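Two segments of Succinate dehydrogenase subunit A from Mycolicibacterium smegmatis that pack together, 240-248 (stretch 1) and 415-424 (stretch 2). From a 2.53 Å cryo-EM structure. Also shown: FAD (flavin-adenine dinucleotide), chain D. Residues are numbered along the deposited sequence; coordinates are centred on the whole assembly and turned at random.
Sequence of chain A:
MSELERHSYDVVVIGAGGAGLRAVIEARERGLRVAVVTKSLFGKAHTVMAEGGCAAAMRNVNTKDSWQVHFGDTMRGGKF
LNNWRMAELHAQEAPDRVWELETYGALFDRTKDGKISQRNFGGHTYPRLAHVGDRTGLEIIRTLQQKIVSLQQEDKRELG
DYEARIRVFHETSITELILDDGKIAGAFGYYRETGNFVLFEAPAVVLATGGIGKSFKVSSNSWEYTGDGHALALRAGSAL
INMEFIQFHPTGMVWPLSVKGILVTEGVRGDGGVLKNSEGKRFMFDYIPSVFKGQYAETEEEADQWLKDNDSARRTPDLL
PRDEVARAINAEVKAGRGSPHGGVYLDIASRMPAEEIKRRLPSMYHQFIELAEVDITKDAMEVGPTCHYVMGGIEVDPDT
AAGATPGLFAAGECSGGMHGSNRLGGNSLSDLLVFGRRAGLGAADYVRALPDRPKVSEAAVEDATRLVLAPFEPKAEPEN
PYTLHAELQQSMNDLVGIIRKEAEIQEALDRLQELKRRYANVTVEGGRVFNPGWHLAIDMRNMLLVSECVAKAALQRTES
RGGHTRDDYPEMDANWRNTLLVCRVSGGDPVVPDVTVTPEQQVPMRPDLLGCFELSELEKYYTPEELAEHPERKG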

# COMPACT_ATOMS: atom_id res chain seq x y z
N LEU A 240 19.90 -4.25 26.61
CA LEU A 240 18.55 -3.80 26.32
C LEU A 240 18.03 -3.01 27.52
O LEU A 240 18.36 -3.30 28.67
CB LEU A 240 17.62 -4.98 26.03
CG LEU A 240 17.38 -5.40 24.58
CD1 LEU A 240 18.67 -5.60 23.83
CD2 LEU A 240 16.56 -6.68 24.56
N ILE A 241 17.22 -1.99 27.23
CA ILE A 241 16.65 -1.14 28.27
C ILE A 241 15.15 -1.02 28.04
O ILE A 241 14.66 -1.17 26.92
CB ILE A 241 17.28 0.26 28.32
CG1 ILE A 241 17.18 0.95 26.96
CG2 ILE A 241 18.72 0.18 28.75
CD1 ILE A 241 17.41 2.43 27.02
N ASN A 242 14.43 -0.75 29.13
CA ASN A 242 13.01 -0.41 29.09
C ASN A 242 12.17 -1.49 28.41
O ASN A 242 11.18 -1.18 27.74
CB ASN A 242 12.78 0.94 28.41
CG ASN A 242 13.41 2.08 29.16
OD1 ASN A 242 13.76 1.95 30.33
ND2 ASN A 242 13.56 3.22 28.50
N MET A 243 12.55 -2.75 28.57
CA MET A 243 11.83 -3.82 27.90
C MET A 243 10.46 -4.09 28.51
O MET A 243 9.65 -4.78 27.89
CB MET A 243 12.66 -5.10 27.91
CG MET A 243 13.80 -5.10 26.91
SD MET A 243 13.39 -4.29 25.35
CE MET A 243 12.58 -5.62 24.47
N GLU A 244 10.18 -3.55 29.70
CA GLU A 244 8.88 -3.69 30.33
C GLU A 244 7.88 -2.65 29.84
O GLU A 244 6.72 -2.68 30.27
CB GLU A 244 9.02 -3.58 31.85
CG GLU A 244 9.43 -2.21 32.34
CD GLU A 244 10.93 -2.00 32.36
OE1 GLU A 244 11.61 -2.43 31.41
OE2 GLU A 244 11.43 -1.41 33.33
N PHE A 245 8.28 -1.75 28.96
CA PHE A 245 7.43 -0.67 28.49
C PHE A 245 6.95 -1.01 27.09
O PHE A 245 7.66 -0.82 26.10
CB PHE A 245 8.18 0.66 28.54
CG PHE A 245 8.41 1.16 29.92
CD1 PHE A 245 9.67 1.12 30.48
CD2 PHE A 245 7.36 1.64 30.68
CE1 PHE A 245 9.88 1.56 31.76
CE2 PHE A 245 7.57 2.09 31.96
CZ PHE A 245 8.83 2.05 32.50
N ILE A 246 5.72 -1.52 27.01
CA ILE A 246 5.10 -1.92 25.76
C ILE A 246 3.77 -1.19 25.65
O ILE A 246 3.00 -1.15 26.61
CB ILE A 246 4.90 -3.44 25.69
CG1 ILE A 246 6.25 -4.15 25.59
CG2 ILE A 246 4.02 -3.81 24.51
CD1 ILE A 246 6.16 -5.64 25.67
N GLN A 247 3.52 -0.60 24.49
CA GLN A 247 2.25 0.07 24.26
C GLN A 247 1.18 -0.97 23.94
O GLN A 247 1.34 -1.79 23.04
CB GLN A 247 2.37 1.08 23.13
CG GLN A 247 1.21 2.05 23.07
CD GLN A 247 1.59 3.38 22.46
OE1 GLN A 247 2.25 4.20 23.09
NE2 GLN A 247 1.19 3.59 21.21
N PHE A 248 0.09 -0.94 24.71
CA PHE A 248 -1.08 -1.75 24.45
C PHE A 248 -2.26 -0.82 24.19
O PHE A 248 -2.50 0.11 24.97
CB PHE A 248 -1.41 -2.66 25.62
CG PHE A 248 -0.40 -3.73 25.88
CD1 PHE A 248 0.57 -3.56 26.85
CD2 PHE A 248 -0.44 -4.92 25.19
CE1 PHE A 248 1.50 -4.54 27.10
CE2 PHE A 248 0.49 -5.91 25.44
CZ PHE A 248 1.46 -5.72 26.40
N SER A 415 15.57 0.23 18.78
CA SER A 415 16.33 1.08 19.68
C SER A 415 15.51 1.41 20.93
O SER A 415 14.28 1.35 20.93
CB SER A 415 16.75 2.36 18.97
OG SER A 415 17.66 3.11 19.76
N GLY A 416 16.20 1.77 21.99
CA GLY A 416 15.56 2.13 23.24
C GLY A 416 16.11 3.42 23.80
O GLY A 416 17.29 3.74 23.63
N GLY A 417 15.24 4.17 24.46
CA GLY A 417 15.67 5.37 25.16
C GLY A 417 14.89 6.63 24.85
O GLY A 417 14.65 7.44 25.75
N MET A 418 14.50 6.82 23.59
CA MET A 418 13.79 8.04 23.22
C MET A 418 12.46 8.17 23.96
O MET A 418 12.24 9.14 24.69
CB MET A 418 13.54 8.09 21.72
CG MET A 418 12.86 9.37 21.35
SD MET A 418 12.55 9.68 19.62
CE MET A 418 11.65 11.20 19.83
N HIS A 419 11.57 7.21 23.77
CA HIS A 419 10.29 7.20 24.47
C HIS A 419 10.48 6.43 25.77
O HIS A 419 10.75 5.23 25.75
CB HIS A 419 9.21 6.56 23.60
CG HIS A 419 9.36 6.85 22.14
ND1 HIS A 419 10.02 6.00 21.27
CD2 HIS A 419 8.94 7.90 21.39
CE1 HIS A 419 9.99 6.51 20.05
NE2 HIS A 419 9.34 7.66 20.10
N GLY A 420 10.35 7.12 26.89
CA GLY A 420 10.63 6.49 28.17
C GLY A 420 9.60 5.47 28.57
O GLY A 420 9.87 4.27 28.59
N SER A 421 8.39 5.94 28.87
CA SER A 421 7.30 5.08 29.28
C SER A 421 6.16 5.05 28.28
O SER A 421 5.27 4.20 28.41
CB SER A 421 6.75 5.52 30.64
OG SER A 421 7.71 5.30 31.65
N ASN A 422 6.15 5.95 27.31
CA ASN A 422 5.03 6.11 26.39
C ASN A 422 5.48 6.97 25.23
O ASN A 422 6.24 7.93 25.42
CB ASN A 422 3.83 6.74 27.10
CG ASN A 422 2.56 6.67 26.27
OD1 ASN A 422 2.19 5.60 25.79
ND2 ASN A 422 1.90 7.80 26.11
N ARG A 423 5.03 6.63 24.04
CA ARG A 423 5.34 7.35 22.83
C ARG A 423 4.21 8.29 22.42
O ARG A 423 3.03 7.98 22.60
CB ARG A 423 5.64 6.38 21.69
CG ARG A 423 4.43 5.56 21.32
CD ARG A 423 4.69 4.58 20.23
NE ARG A 423 4.97 5.26 18.98
CZ ARG A 423 4.02 5.69 18.16
NH1 ARG A 423 2.75 5.48 18.45
NH2 ARG A 423 4.35 6.31 17.04
N LEU A 424 4.58 9.45 21.90
CA LEU A 424 3.64 10.33 21.24
C LEU A 424 3.37 9.81 19.83
O LEU A 424 4.28 9.30 19.17
CB LEU A 424 4.17 11.76 21.17
CG LEU A 424 3.96 12.72 22.33
CD1 LEU A 424 4.62 12.20 23.58
CD2 LEU A 424 4.51 14.08 21.99
PA FAD D . 10.37 -1.54 10.12
O1A FAD D . 10.43 -0.71 8.90
O2A FAD D . 9.05 -1.87 10.71
O5B FAD D . 11.06 -2.94 9.76
C5B FAD D . 12.39 -3.28 10.12
C4B FAD D . 13.06 -3.99 8.96
O4B FAD D . 14.02 -4.93 9.45
C3B FAD D . 12.12 -4.79 8.09
O3B FAD D . 12.49 -4.55 6.74
C2B FAD D . 12.44 -6.23 8.41
O2B FAD D . 12.21 -7.10 7.32
C1B FAD D . 13.90 -6.15 8.74
N9A FAD D . 14.32 -7.29 9.58
C8A FAD D . 13.82 -7.63 10.77
N7A FAD D . 14.44 -8.71 11.25
C5A FAD D . 15.36 -9.09 10.36
C6A FAD D . 16.37 -10.15 10.24
N6A FAD D . 16.53 -11.07 11.20
N1A FAD D . 17.12 -10.18 9.14
C2A FAD D . 16.99 -9.28 8.16
N3A FAD D . 16.10 -8.29 8.20
C4A FAD D . 15.28 -8.14 9.26
N1 FAD D . 4.04 5.31 14.27
C2 FAD D . 3.67 6.59 14.09
O2 FAD D . 4.45 7.48 14.44
N3 FAD D . 2.50 6.95 13.57
C4 FAD D . 1.60 6.06 13.18
O4 FAD D . 0.52 6.42 12.69
C4X FAD D . 1.92 4.63 13.33
N5 FAD D . 1.06 3.67 12.95
C5X FAD D . 1.38 2.38 13.10
C6 FAD D . 0.48 1.40 12.70
C7 FAD D . 0.80 0.07 12.85
C7M FAD D . -0.17 -1.00 12.43
C8 FAD D . 2.10 -0.32 13.44
C8M FAD D . 2.44 -1.77 13.60
C9 FAD D . 3.00 0.65 13.83
C9A FAD D . 2.68 1.98 13.68
N10 FAD D . 3.59 2.96 14.09
C10 FAD D . 3.23 4.30 13.91
C1' FAD D . 4.89 2.60 14.65
C2' FAD D . 5.97 2.80 13.60
O2' FAD D . 5.47 2.45 12.31
C3' FAD D . 7.19 1.93 13.85
O3' FAD D . 7.80 2.35 15.06
C4' FAD D . 8.20 2.08 12.72
O4' FAD D . 7.61 1.67 11.50
C5' FAD D . 9.45 1.26 12.95
O5' FAD D . 10.21 1.31 11.75
P FAD D . 11.63 0.60 11.60
O1P FAD D . 12.28 1.18 10.40
O2P FAD D . 12.35 0.63 12.89
O3P FAD D . 11.27 -0.95 11.30

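No clear hydrogen bond joins these two segments, although polar side chains and a backbone carbonyl lie along much of their border; shape and van der Waals packing carry most of a contact that buries 379 Å², both sides summed. The partners lie far apart in sequence, no two touching residues being closer than 175 positions, and the segments run past each other from Ile241 beside Gly416, through Phe245 beside Ser421, to Gln247 beside Asn422. The closest approach of CA atoms among these pairs is 5.8 Å, between Phe245 CA and Ser421 CA.

At the first end, Ile241 points toward the other segment and lays its side chain on a backbone without side chains. Its CD1 lies 3.6 Å from Gly416 C and 3.8 Å from Gly417 N, so the methyl rests on the peptide link between the two glycines. The absence of a side chain at Gly416 matters here: an ideal CB would sit 3.1 Å from Ile241 CG1, a tight fit. Gly417 is glycine for a more local reason. With phi/psi of 128/-38, a CB would be jammed against the carbonyl oxygen of Gly416, whatever the neighbouring segment did.

Between the two strand pieces of the first segment, a type I turn runs from Asn242 to Phe245, closed by a backbone hydrogen bond from Phe245 N to Asn242 O at 3.2 Å. The turn carries Met243 and Glu244 out of reach of the second segment, while the residues at its two ends both point their CA-to-CB bonds toward it. Asn242 makes only loose contact, its ND2 3.8 Å from Gly420 O.

Phe245 forms the aromatic part of the contact. Gly420 O lies over one face of the ring, 3.7 Å from Phe245 CD1. Ser421 CA stands 4.2 Å from the centroid of the Phe245 ring, 30° off the normal, in an off-centre CH-pi contact. The Ser421 side chain, with chi1 in the m well, brings OG within 3.2 Å of Phe245 CE2, approaching obliquely. Backbone and side chain of the second segment thus both pack against this one ring. The next residue, Ile246, points away, as expected where a strand begins to alternate, and Gln247 turns back toward the contact.

Gln247 has the largest covered area of any residue here, 71 Å². Its side chain reaches the Asn422 amide and the Arg423 aliphatic chain. The CA-to-CB bond of Asn422 points sideways, but the end of its side chain comes nearer to Gln247; the two amide orientations are uncertain in the model, so their polar pairing remains open. Arg423, with chi1 in the p well and chi2 in t, extends beyond this meeting point to the flavin. Its NH2 lies 2.9 Å from FAD O2, which sits at the edge of the guanidinium, near its plane. Arg423 thus touches Gln247 with its aliphatic chain and reaches the cofactor of this succinate dehydrogenase subunit with its guanidinium.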